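Local coordinates for protein carbohydrate esterase family 2 (CE2) (Chaetomium olivicolor, PDB 4XVH) that probably removes acetyl groups from xylan or related plant polysaccharides, joining a jelly-roll beta-sandwich domain to an SGNH-type esterase domain, at residues A36-T41 with G88-G93; A11-S16 with L92-T97. All blocks are in the same frame, centred on the assembly; numbering follows the deposited sequence.

Contact 1 of 2, residues A36-T41 with G88-G93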
loop_
_atom_site.group_PDB
_atom_site.type_symbol
_atom_site.label_atom_id
_atom_site.label_comp_id
_atom_site.label_asym_id
_atom_site.label_seq_id
_atom_site.Cartn_x
_atom_site.Cartn_y
_atom_site.Cartn_z
ATOM N N ALA A 36 -10.728 -18.311 8.454
ATOM C CA ALA A 36 -11.551 -18.328 9.645
ATOM C C ALA A 36 -12.846 -17.580 9.370
ATOM O O ALA A 36 -13.924 -18.065 9.671
ATOM C CB ALA A 36 -10.794 -17.719 10.824
ATOM N N SER A 37 -12.738 -16.410 8.753
ATOM C CA SER A 37 -13.924 -15.654 8.405
ATOM C C SER A 37 -13.586 -14.629 7.358
ATOM O O SER A 37 -12.426 -14.232 7.207
ATOM C CB SER A 37 -14.517 -14.959 9.637
ATOM O OG SER A 37 -13.808 -13.779 9.982
ATOM N N VAL A 38 -14.595 -14.172 6.636
ATOM C CA VAL A 38 -14.332 -13.120 5.676
ATOM C C VAL A 38 -15.449 -12.092 5.813
ATOM O O VAL A 38 -16.595 -12.448 6.105
ATOM C CB VAL A 38 -14.183 -13.681 4.237
ATOM C CG1 VAL A 38 -15.320 -14.588 3.885
ATOM C CG2 VAL A 38 -14.085 -12.579 3.256
ATOM N N SER A 39 -15.102 -10.809 5.716
ATOM C CA SER A 39 -16.134 -9.780 5.730
ATOM C C SER A 39 -15.997 -8.876 4.514
ATOM O O SER A 39 -14.883 -8.665 4.016
ATOM C CB SER A 39 -16.088 -8.958 7.018
ATOM O OG SER A 39 -14.801 -8.467 7.278
ATOM N N GLY A 40 -17.144 -8.382 4.046
ATOM C CA GLY A 40 -17.218 -7.489 2.906
ATOM C C GLY A 40 -16.652 -8.127 1.660
ATOM O O GLY A 40 -16.818 -9.334 1.441
ATOM N N THR A 41 -15.986 -7.339 0.828
ATOM C CA THR A 41 -15.467 -7.910 -0.408
ATOM C C THR A 41 -13.949 -7.762 -0.391
ATOM O O THR A 41 -13.407 -6.880 0.275
ATOM C CB THR A 41 -16.079 -7.250 -1.692
ATOM O OG1 THR A 41 -15.968 -5.830 -1.598
ATOM C CG2 THR A 41 -17.560 -7.650 -1.908
ATOM N N GLY A 88 -13.407 -4.636 2.862
ATOM C CA GLY A 88 -13.568 -5.788 3.753
ATOM C C GLY A 88 -12.224 -6.306 4.217
ATOM O O GLY A 88 -11.201 -5.677 3.969
ATOM N N SER A 89 -12.210 -7.450 4.877
ATOM C CA SER A 89 -10.944 -8.084 5.229
ATOM C C SER A 89 -11.082 -9.613 5.267
ATOM O O SER A 89 -12.185 -10.136 5.197
ATOM C CB SER A 89 -10.434 -7.552 6.568
ATOM O OG SER A 89 -11.340 -7.859 7.601
ATOM N N ILE A 90 -9.953 -10.317 5.352
ATOM C CA ILE A 90 -9.959 -11.773 5.467
ATOM C C ILE A 90 -9.305 -12.183 6.785
ATOM O O ILE A 90 -8.209 -11.719 7.103
ATOM C CB ILE A 90 -9.217 -12.460 4.287
ATOM C CG1 ILE A 90 -9.906 -12.101 2.962
ATOM C CG2 ILE A 90 -9.204 -13.975 4.509
ATOM C CD1 ILE A 90 -9.013 -12.251 1.713
ATOM N N PHE A 91 -9.983 -13.006 7.580
ATOM C CA PHE A 91 -9.342 -13.528 8.792
ATOM C C PHE A 91 -8.832 -14.943 8.521
ATOM O O PHE A 91 -9.631 -15.839 8.224
ATOM C CB PHE A 91 -10.311 -13.513 9.974
ATOM C CG PHE A 91 -10.651 -12.120 10.472
ATOM C CD1 PHE A 91 -11.555 -11.316 9.781
ATOM C CD2 PHE A 91 -10.089 -11.635 11.650
ATOM C CE1 PHE A 91 -11.870 -10.029 10.258
ATOM C CE2 PHE A 91 -10.404 -10.359 12.137
ATOM C CZ PHE A 91 -11.296 -9.566 11.440
ATOM N N LEU A 92 -7.514 -15.139 8.602
ATOM C CA LEU A 92 -6.910 -16.413 8.246
ATOM C C LEU A 92 -7.097 -17.447 9.344
ATOM O O LEU A 92 -7.122 -17.102 10.535
ATOM C CB LEU A 92 -5.420 -16.247 7.941
ATOM C CG LEU A 92 -5.094 -15.509 6.625
ATOM C CD1 LEU A 92 -3.624 -15.608 6.324
ATOM C CD2 LEU A 92 -5.882 -16.110 5.479
ATOM N N GLY A 93 -7.218 -18.710 8.929
ATOM C CA GLY A 93 -7.226 -19.847 9.837
ATOM C C GLY A 93 -5.889 -20.580 9.798
ATOM O O GLY A 93 -4.826 -19.947 9.772
HETATM O O HOH W 1 -13.225 -6.163 7.404
#
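A36 and S37 both present their backbone N-H to a single carbonyl, F91 O, which makes this a classic beta bulge in an otherwise antiparallel pair. The bond from A36 N to F91 O measures 2.7 Å but is bent, with 135° at the hydrogen, whereas the second, from S37 N, is longer and straighter. Beyond the bulge F91 N gives its hydrogen to S37 O, and S39 and S89 exchange two bonds, a nearly straight one from S39 N and a bent one from S89 N.

S37, S39, S89 and F91 share one face of the sheet. S37 OG, held between its own backbone N and carbonyl carbon (chi1 79°), comes obliquely against the phenyl ring, 3.3 Å from F91 CD1. S37 is small enough to sit beside the ring, while S39 and S89 offer hydroxyls to a water, which is bonded to S39 OG at 2.8 Å and donates to S89 OG, whose other partner is E14. On the reverse face V38 CG2 packs against I90 CG1 at 4.2 Å, a branched aliphatic pair.

G40 and G88 close the ladder, their CA atoms 4.1 Å apart. A CB on either would clash with the opposite backbone, and the positive phi of G40 (60°) also favours glycine.

In the jelly-roll domain, strand 88-97 runs between strands 31-40 and 14-15, with F91 packing on E14 and I90 on I35 and F59.

Contact 2 of 2, residues A11-S16 with L92-T97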
loop_
_atom_site.group_PDB
_atom_site.type_symbol
_atom_site.label_atom_id
_atom_site.label_comp_id
_atom_site.label_asym_id
_atom_site.label_seq_id
_atom_site.Cartn_x
_atom_site.Cartn_y
_atom_site.Cartn_z
ATOM N N ALA A 11 -2.509 -11.490 16.833
ATOM C CA ALA A 11 -3.611 -11.861 17.725
ATOM C C ALA A 11 -4.914 -12.099 16.959
ATOM O O ALA A 11 -5.850 -12.712 17.489
ATOM C CB ALA A 11 -3.828 -10.788 18.808
ATOM N N THR A 12 -4.991 -11.605 15.727
ATOM C CA THR A 12 -6.201 -11.768 14.928
ATOM C C THR A 12 -5.981 -12.523 13.618
ATOM O O THR A 12 -6.924 -13.043 13.041
ATOM C CB THR A 12 -6.781 -10.422 14.549
ATOM O OG1 THR A 12 -5.838 -9.770 13.686
ATOM C CG2 THR A 12 -7.041 -9.569 15.812
ATOM N N LYS A 13 -4.739 -12.518 13.133
ATOM C CA LYS A 13 -4.391 -13.042 11.822
ATOM C C LYS A 13 -5.273 -12.466 10.706
ATOM O O LYS A 13 -5.559 -13.131 9.691
ATOM C CB LYS A 13 -4.446 -14.569 11.820
ATOM C CG LYS A 13 -3.378 -15.185 12.731
ATOM C CD LYS A 13 -3.125 -16.662 12.429
ATOM C CE LYS A 13 -4.323 -17.528 12.735
ATOM N NZ LYS A 13 -4.021 -18.985 12.482
ATOM N N GLU A 14 -5.659 -11.206 10.887
ATOM C CA GLU A 14 -6.469 -10.499 9.897
ATOM C C GLU A 14 -5.611 -9.886 8.814
ATOM O O GLU A 14 -4.702 -9.086 9.084
ATOM C CB GLU A 14 -7.317 -9.402 10.558
ATOM C CG GLU A 14 -8.208 -8.603 9.582
ATOM C CD GLU A 14 -8.887 -7.423 10.274
ATOM O OE1 GLU A 14 -8.430 -7.020 11.365
ATOM O OE2 GLU A 14 -9.900 -6.919 9.745
ATOM N N LEU A 15 -5.891 -10.276 7.578
ATOM C CA LEU A 15 -5.325 -9.593 6.426
ATOM C C LEU A 15 -6.156 -8.351 6.183
ATOM O O LEU A 15 -7.216 -8.394 5.554
ATOM C CB LEU A 15 -5.307 -10.503 5.208
ATOM C CG LEU A 15 -4.598 -11.839 5.446
ATOM C CD1 LEU A 15 -4.619 -12.582 4.103
ATOM C CD2 LEU A 15 -3.143 -11.657 5.953
ATOM N N SER A 16 -5.672 -7.248 6.727
ATOM C CA SER A 16 -6.411 -5.992 6.739
ATOM C C SER A 16 -5.812 -4.990 5.750
ATOM O O SER A 16 -6.472 -4.572 4.804
ATOM C CB SER A 16 -6.402 -5.400 8.151
ATOM O OG SER A 16 -7.039 -4.143 8.147
ATOM N N LEU A 92 -7.514 -15.139 8.602
ATOM C CA LEU A 92 -6.910 -16.413 8.246
ATOM C C LEU A 92 -7.097 -17.447 9.344
ATOM O O LEU A 92 -7.122 -17.102 10.535
ATOM C CB LEU A 92 -5.420 -16.247 7.941
ATOM C CG LEU A 92 -5.094 -15.509 6.625
ATOM C CD1 LEU A 92 -3.624 -15.608 6.324
ATOM C CD2 LEU A 92 -5.882 -16.110 5.479
ATOM N N GLY A 93 -7.218 -18.710 8.929
ATOM C CA GLY A 93 -7.226 -19.847 9.837
ATOM C C GLY A 93 -5.889 -20.580 9.798
ATOM O O GLY A 93 -4.826 -19.947 9.772
ATOM N N ASN A 94 -5.928 -21.908 9.790
ATOM C CA ASN A 94 -4.697 -22.677 9.694
ATOM C C ASN A 94 -4.341 -23.105 8.269
ATOM O O ASN A 94 -5.208 -23.296 7.425
ATOM C CB ASN A 94 -4.786 -23.888 10.597
ATOM C CG ASN A 94 -4.821 -23.500 12.062
ATOM O OD1 ASN A 94 -4.094 -22.606 12.499
ATOM N ND2 ASN A 94 -5.640 -24.219 12.846
ATOM N N ILE A 95 -3.042 -23.232 8.021
ATOM C CA ILE A 95 -2.547 -23.633 6.724
ATOM C C ILE A 95 -2.141 -25.087 6.758
ATOM O O ILE A 95 -1.405 -25.501 7.653
ATOM C CB ILE A 95 -1.368 -22.772 6.294
ATOM C CG1 ILE A 95 -1.808 -21.298 6.334
ATOM C CG2 ILE A 95 -0.873 -23.227 4.912
ATOM C CD1 ILE A 95 -0.847 -20.305 5.712
ATOM N N THR A 96 -2.633 -25.861 5.792
ATOM C CA THR A 96 -2.398 -27.307 5.784
ATOM C C THR A 96 -1.846 -27.752 4.430
ATOM O O THR A 96 -1.970 -27.037 3.454
ATOM C CB THR A 96 -3.682 -28.092 6.077
ATOM O OG1 THR A 96 -4.668 -27.755 5.095
ATOM C CG2 THR A 96 -4.217 -27.767 7.465
ATOM N N THR A 97 -1.218 -28.922 4.398
ATOM C CA THR A 97 -0.771 -29.523 3.143
ATOM C C THR A 97 -1.042 -31.015 3.170
ATOM O O THR A 97 -1.215 -31.588 4.242
ATOM C CB THR A 97 0.733 -29.291 2.877
ATOM O OG1 THR A 97 1.106 -29.977 1.680
ATOM C CG2 THR A 97 1.583 -29.827 4.018
HETATM O O HOH W 2 -8.160 -15.241 12.262
#
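K13 and L15 meet residues 92-97 of strand 88-97 in quite different ways, the first by its charged end and the second by its branched one. The K13 side chain sets out toward the strand and bends at chi3 (-66°), which lays CE 3.6 Å from L92 O; NZ goes on to G93 O. That bond, 3.0 Å from K13 NZ, arrives from well above the carbonyl plane. N94 OD1 is merely near, 3.6 Å from K13 NZ, the two side chains crossing obliquely. A long lysine suits this partly exposed place because it can carry its ammonium past L92 O to G93 O. An alanine here would probably leave G93 O without its ammonium donor and take away the CE contact with L92 O.

The leucines work on the buried side. L15 and L92 also slant across one another, branch against branch: L15 CD1 lies 3.9 Å from L92 CD1, and the CG atoms are equally close. Such branched apolar ends suit a buried place.

Within the two segments one backbone bond joins the chains, L92 N donating to K13 O at 3.0 Å with a nearly straight N-H (170°); just outside them L15 pairs with I90. A water bridges the chains, donating to both T12 O and L92 O. T12 OG1 accepts from E14 N in an ST turn, which shapes the chain leading into strand 14-15.

This short edge strand flanks strand 88-97, where L92 lies beside I33 of strand 31-40 in its own sheet and reaches V22 of strand 21-28 in the facing one.

Contacts 1 and 2 lie on the two edges of strand 88-97, their centres about 9 Å apart, and share L92 and G93. Along the chain, 11-16 comes first and 36-41 next, while the common strand arrives last and inserts between them, giving the local order 14-15, 88-97, 31-40 in the four-stranded antiparallel sheet. The contacts also touch directly, I90 O probably accepting from L15 N and the F91 ring packing near the end of the E14 side chain. The late strand thus ties early parts of the putative carbohydrate-binding domain together. Contact 1 lies at the end of the sheet nearer the bound polyether, and contact 2 farther along the same sheet.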